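Local atomic coordinates of Esterase/lipase (Lactobacillus rhamnosus, PDB entry 4N5H), a protein that probably hydrolyses carboxylic esters, and may transfer their acyl groups, as a serine esterase of the alpha/beta-hydrolase fold. Residues V183-E188 and Q250-V255; E188-P193 and H220-Q225. The protein carries 1 engineered substitution. All coordinates share one frame; numbering follows the deposited sequence.

How the contacts relate
Both contacts involve the long loop that leaves strand 179-183 of the central sheet, and their centres lie about 9 Å apart. Along the chain the order is 183-188, 188-193, 220-225, 250-255, which nests contact 2 inside the loop closed by contact 1. Glu188 belongs to both. Phe223 joins them too: its N lies 2.9 Å from Ala187 O, a probable hydrogen bond, and its ring packs on Leu252 and Val255. Contact 1 sets the loop against helix 246-258, whereas contact 2 ties it to the start of helix 223-226. Together they fasten the polypeptide that runs on from a strand end near the probable catalytic triad.

Contact 1 (V183-E188 and Q250-V255); sequences VCPVAE and QALLKV
Glu188 OE1 is gripped by the hydroxyl of Ser224 and by a water, and the carboxylate it belongs to lies against Val255 of helix 246-258. The glutamate side chain and the valine cross obliquely, and Glu188 OE2 comes to 4.1 Å from Val255 CG2. A bend at chi2 (-72°) turns CD of Glu188 out of line with the start of its chain. The methylene part serves as apolar filling: Glu188 CG passes 4.5 Å from Ala251 CB, a loose contact with a small side chain. Glutamate suits this buried place because its stem can rest on aliphatic groups while its carboxylate tip, probably charged, is met by the backbone N and hydroxyl of Ser224.

Further back along the loop the meeting is purely apolar. Leu252 has CG anti to its backbone N (chi1 -171°), and its methyl CD2 does the touching. It lies 3.9 Å from Pro185 CG, with the two side chains crossing at about a right angle, and 4.2 Å from Ala187 CB. One methyl thus meets both the proline ring and the short alanine side chain, and the CA atoms of Ala187 and Leu252 are 6.9 Å apart. Ala251, Leu252 and Val255, spaced by one and then three residues, present one face of the helix to the loop.

Glu188 N also bonds to Gln248 on the preceding turn of that helix, and Leu252 and Val255 continue onto Phe223 of helix 223-226. Strands 179-183 and 235-240 are parallel neighbours; the loop leaves the first, while helix 246-258 forms the crossover from the second to strand 263-268.

Contact 2 (E188-P193 and H220-Q225); sequences EPSKLP and HLNFSQ
Asn222 reaches across to Ser190, and its side chain meets a new partner at almost every atom. CB of Asn222 lies 3.7 Å from Glu188 OE1. CG of Asn222, set anti to the carbonyl carbon (chi1 -61°) and beside the backbone N, lies 3.5 Å from Ser190 OG. At the tip, Asn222 OD1 accepts from Ser190 N at 2.9 Å; the bond is nearly straight (169°), in the carbonyl plane and on a lone pair. A water adds a weak bond to OD1, and Pro189 CD packs against the same oxygen at 3.2 Å. ND2 of Asn222 donates to Ser190 OG at 2.9 Å and also to Gln225 OE1, which it approaches from above that carbonyl's plane. Gln225 OE1 accepts from Asn222 N as well. With OD1 accepting from Ser190 N and ND2 donating to two acceptors, the amide's orientation is well defined. Asparagine suits the place, offering an acceptor and a donor side by side.

At the helix start beyond, the hydroxyl bond to Glu188 OE1, 2.6 Å from Ser224 OG, is matched by Ser224 N to Glu188 OE2 at 2.8 Å, both on syn lone pairs. This helix end would tend to stabilise a negative carboxylate. Proline at 189 opens the 3-10 turn and has no N-H to leave unpaired.

Pro189 and Leu221 both rest on Leu207 of helix 203-211, while Phe223 enters between helices 147-158 and 246-258.

Contact 1 (V183-E188 and Q250-V255)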
loop_
_atom_site.group_PDB
_atom_site.type_symbol
_atom_site.label_atom_id
_atom_site.label_comp_id
_atom_site.label_asym_id
_atom_site.label_seq_id
_atom_site.Cartn_x
_atom_site.Cartn_y
_atom_site.Cartn_z
ATOM N N VAL A 183 23.240 -20.203 -7.489
ATOM C CA VAL A 183 23.631 -19.050 -6.700
ATOM C C VAL A 183 23.766 -19.504 -5.226
ATOM O O VAL A 183 22.782 -19.828 -4.601
ATOM C CB VAL A 183 22.591 -17.872 -6.786
ATOM C CG1 VAL A 183 22.945 -16.686 -5.897
ATOM C CG2 VAL A 183 22.473 -17.395 -8.216
ATOM N N CYS A 184 24.979 -19.454 -4.692
ATOM C CA CYS A 184 25.296 -19.898 -3.348
ATOM C C CYS A 184 24.602 -21.223 -3.001
ATOM O O CYS A 184 23.887 -21.334 -2.022
ATOM C CB CYS A 184 24.912 -18.866 -2.260
ATOM S SG CYS A 184 25.723 -17.260 -2.518
ATOM N N PRO A 185 24.824 -22.238 -3.855
ATOM C CA PRO A 185 24.062 -23.459 -3.644
ATOM C C PRO A 185 24.502 -24.195 -2.376
ATOM O O PRO A 185 25.661 -24.090 -1.964
ATOM C CB PRO A 185 24.433 -24.334 -4.829
ATOM C CG PRO A 185 25.767 -23.842 -5.200
ATOM C CD PRO A 185 25.678 -22.330 -5.039
ATOM N N VAL A 186 23.574 -24.955 -1.808
ATOM C CA VAL A 186 23.860 -25.970 -0.782
ATOM C C VAL A 186 23.792 -27.351 -1.422
ATOM O O VAL A 186 22.939 -28.143 -1.132
ATOM C CB VAL A 186 23.004 -25.741 0.427
ATOM C CG1 VAL A 186 23.484 -26.651 1.573
ATOM C CG2 VAL A 186 23.236 -24.294 0.853
ATOM N N ALA A 187 24.657 -27.568 -2.377
ATOM C CA ALA A 187 24.518 -28.748 -3.206
ATOM C C ALA A 187 25.031 -30.040 -2.570
ATOM O O ALA A 187 24.683 -31.149 -3.083
ATOM C CB ALA A 187 25.130 -28.529 -4.564
ATOM N N GLU A 188 25.813 -29.901 -1.470
ATOM C CA GLU A 188 26.319 -31.054 -0.720
ATOM C C GLU A 188 25.826 -31.023 0.719
ATOM O O GLU A 188 26.606 -30.753 1.653
ATOM C CB GLU A 188 27.856 -31.077 -0.803
ATOM C CG GLU A 188 28.402 -31.140 -2.203
ATOM C CD GLU A 188 28.191 -32.507 -2.848
ATOM O OE1 GLU A 188 28.618 -33.536 -2.253
ATOM O OE2 GLU A 188 27.630 -32.560 -3.918
ATOM N N GLN A 250 32.947 -24.114 -2.514
ATOM C CA GLN A 250 34.284 -24.755 -2.631
ATOM C C GLN A 250 34.139 -26.277 -2.832
ATOM O O GLN A 250 34.822 -26.842 -3.673
ATOM C CB GLN A 250 35.153 -24.512 -1.406
ATOM C CG GLN A 250 35.466 -23.024 -1.243
ATOM C CD GLN A 250 36.424 -22.778 -0.090
ATOM O OE1 GLN A 250 36.101 -22.952 1.078
ATOM N NE2 GLN A 250 37.579 -22.306 -0.438
ATOM N N ALA A 251 33.280 -26.897 -2.086
ATOM C CA ALA A 251 33.033 -28.349 -2.206
ATOM C C ALA A 251 32.498 -28.676 -3.568
ATOM O O ALA A 251 32.936 -29.657 -4.221
ATOM C CB ALA A 251 32.078 -28.848 -1.143
ATOM N N LEU A 252 31.517 -27.896 -4.058
ATOM C CA LEU A 252 31.005 -28.131 -5.391
ATOM C C LEU A 252 32.001 -28.000 -6.511
ATOM O O LEU A 252 31.990 -28.761 -7.485
ATOM C CB LEU A 252 29.843 -27.156 -5.710
ATOM C CG LEU A 252 29.122 -27.460 -6.983
ATOM C CD1 LEU A 252 28.606 -28.898 -7.045
ATOM C CD2 LEU A 252 27.872 -26.526 -7.017
ATOM N N LEU A 253 32.935 -27.044 -6.404
ATOM C CA LEU A 253 33.908 -26.952 -7.441
ATOM C C LEU A 253 34.766 -28.284 -7.565
ATOM O O LEU A 253 35.110 -28.706 -8.641
ATOM C CB LEU A 253 34.838 -25.788 -7.192
ATOM C CG LEU A 253 34.278 -24.384 -7.392
ATOM C CD1 LEU A 253 35.304 -23.399 -6.824
ATOM C CD2 LEU A 253 34.003 -24.173 -8.835
ATOM N N LYS A 254 35.117 -28.829 -6.444
ATOM C CA LYS A 254 35.854 -30.065 -6.435
ATOM C C LYS A 254 35.056 -31.184 -7.090
ATOM O O LYS A 254 35.592 -32.005 -7.808
ATOM C CB LYS A 254 36.255 -30.463 -5.007
ATOM C CG LYS A 254 37.333 -29.568 -4.457
ATOM C CD LYS A 254 37.513 -29.864 -2.975
ATOM C CE LYS A 254 38.612 -28.976 -2.461
ATOM N NZ LYS A 254 38.313 -28.780 -1.029
ATOM N N VAL A 255 33.757 -31.256 -6.801
ATOM C CA VAL A 255 32.863 -32.226 -7.515
ATOM C C VAL A 255 32.796 -31.986 -8.998
ATOM O O VAL A 255 32.891 -32.942 -9.822
ATOM C CB VAL A 255 31.429 -32.231 -6.953
ATOM C CG1 VAL A 255 30.563 -33.193 -7.752
ATOM C CG2 VAL A 255 31.466 -32.516 -5.470
#

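Contact 2 (E188-P193 and H220-Q225)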
loop_
_atom_site.group_PDB
_atom_site.type_symbol
_atom_site.label_atom_id
_atom_site.label_comp_id
_atom_site.label_asym_id
_atom_site.label_seq_id
_atom_site.Cartn_x
_atom_site.Cartn_y
_atom_site.Cartn_z
ATOM N N GLU A 188 25.813 -29.901 -1.470
ATOM C CA GLU A 188 26.319 -31.054 -0.720
ATOM C C GLU A 188 25.826 -31.023 0.719
ATOM O O GLU A 188 26.606 -30.753 1.653
ATOM C CB GLU A 188 27.856 -31.077 -0.803
ATOM C CG GLU A 188 28.402 -31.140 -2.203
ATOM C CD GLU A 188 28.191 -32.507 -2.848
ATOM O OE1 GLU A 188 28.618 -33.536 -2.253
ATOM O OE2 GLU A 188 27.630 -32.560 -3.918
ATOM N N PRO A 189 24.510 -31.241 0.928
ATOM C CA PRO A 189 23.944 -31.031 2.260
ATOM C C PRO A 189 24.599 -31.963 3.312
ATOM O O PRO A 189 24.659 -31.579 4.515
ATOM C CB PRO A 189 22.497 -31.382 2.114
ATOM C CG PRO A 189 22.261 -31.798 0.807
ATOM C CD PRO A 189 23.422 -31.443 -0.043
ATOM N N SER A 190 25.188 -33.075 2.865
ATOM C CA SER A 190 25.809 -34.026 3.880
ATOM C C SER A 190 27.038 -33.414 4.525
ATOM O O SER A 190 27.406 -33.849 5.657
ATOM C CB SER A 190 26.140 -35.409 3.240
ATOM O OG SER A 190 24.954 -35.978 2.871
ATOM N N LYS A 191 27.632 -32.413 3.893
ATOM C CA LYS A 191 28.747 -31.641 4.467
ATOM C C LYS A 191 28.302 -30.488 5.331
ATOM O O LYS A 191 29.156 -29.678 5.775
ATOM C CB LYS A 191 29.593 -31.073 3.334
ATOM C CG LYS A 191 30.239 -32.126 2.499
ATOM C CD LYS A 191 31.178 -31.444 1.519
ATOM C CE LYS A 191 31.809 -32.442 0.561
ATOM N NZ LYS A 191 32.478 -33.516 1.362
ATOM N N LEU A 192 26.992 -30.306 5.553
ATOM C CA LEU A 192 26.537 -29.151 6.338
ATOM C C LEU A 192 27.236 -29.089 7.745
ATOM O O LEU A 192 27.542 -27.977 8.244
ATOM C CB LEU A 192 25.020 -29.099 6.468
ATOM C CG LEU A 192 24.374 -28.451 5.226
ATOM C CD1 LEU A 192 22.903 -28.639 5.362
ATOM C CD2 LEU A 192 24.689 -26.973 5.260
ATOM N N PRO A 193 27.496 -30.261 8.362
ATOM C CA PRO A 193 28.143 -30.235 9.727
ATOM C C PRO A 193 29.544 -29.595 9.896
ATOM O O PRO A 193 29.927 -29.270 11.004
ATOM C CB PRO A 193 28.225 -31.724 10.056
ATOM C CG PRO A 193 26.925 -32.207 9.506
ATOM C CD PRO A 193 26.832 -31.563 8.121
ATOM N N HIS A 220 21.132 -40.318 -2.724
ATOM C CA HIS A 220 21.061 -39.389 -3.859
ATOM C C HIS A 220 20.640 -37.953 -3.392
ATOM O O HIS A 220 19.914 -37.295 -4.141
ATOM C CB HIS A 220 20.083 -39.920 -4.873
ATOM C CG HIS A 220 20.473 -41.201 -5.463
ATOM N ND1 HIS A 220 20.165 -42.415 -4.864
ATOM C CD2 HIS A 220 21.287 -41.493 -6.499
ATOM C CE1 HIS A 220 20.707 -43.395 -5.568
ATOM N NE2 HIS A 220 21.388 -42.869 -6.561
ATOM N N LEU A 221 21.085 -37.555 -2.212
ATOM C CA LEU A 221 20.762 -36.239 -1.551
ATOM C C LEU A 221 21.757 -35.164 -2.058
ATOM O O LEU A 221 21.431 -33.999 -1.958
ATOM C CB LEU A 221 20.947 -36.313 -0.031
ATOM C CG LEU A 221 19.990 -36.737 1.009
ATOM C CD1 LEU A 221 20.365 -36.017 2.268
ATOM C CD2 LEU A 221 18.572 -36.450 0.674
ATOM N N ASN A 222 22.954 -35.572 -2.502
ATOM C CA ASN A 222 24.063 -34.665 -2.805
ATOM C C ASN A 222 24.309 -34.651 -4.272
ATOM O O ASN A 222 24.210 -35.658 -4.980
ATOM C CB ASN A 222 25.316 -35.090 -2.040
ATOM C CG ASN A 222 25.137 -35.053 -0.549
ATOM O OD1 ASN A 222 25.330 -34.032 0.090
ATOM N ND2 ASN A 222 24.713 -36.191 0.030
ATOM N N PHE A 223 24.645 -33.491 -4.827
ATOM C CA PHE A 223 25.022 -33.446 -6.249
ATOM C C PHE A 223 26.096 -34.459 -6.599
ATOM O O PHE A 223 26.078 -35.036 -7.680
ATOM C CB PHE A 223 25.452 -32.013 -6.624
ATOM C CG PHE A 223 25.863 -31.860 -8.027
ATOM C CD1 PHE A 223 24.911 -31.724 -8.996
ATOM C CD2 PHE A 223 27.195 -31.759 -8.364
ATOM C CE1 PHE A 223 25.238 -31.598 -10.331
ATOM C CE2 PHE A 223 27.557 -31.593 -9.680
ATOM C CZ PHE A 223 26.564 -31.522 -10.665
ATOM N N SER A 224 27.085 -34.624 -5.730
ATOM C CA SER A 224 28.160 -35.553 -5.974
ATOM C C SER A 224 27.619 -36.987 -6.171
ATOM O O SER A 224 28.343 -37.795 -6.731
ATOM C CB SER A 224 29.121 -35.551 -4.807
ATOM O OG SER A 224 28.541 -35.814 -3.545
ATOM N N GLN A 225 26.408 -37.288 -5.641
ATOM C CA GLN A 225 25.789 -38.626 -5.814
ATOM C C GLN A 225 24.984 -38.738 -7.047
ATOM O O GLN A 225 24.810 -39.834 -7.541
ATOM C CB GLN A 225 24.928 -38.973 -4.631
ATOM C CG GLN A 225 25.671 -39.215 -3.381
ATOM C CD GLN A 225 24.860 -39.106 -2.158
ATOM O OE1 GLN A 225 24.033 -38.236 -1.966
ATOM N NE2 GLN A 225 25.155 -40.017 -1.216
HETATM O O HOH W 1 28.372 -34.519 0.247
#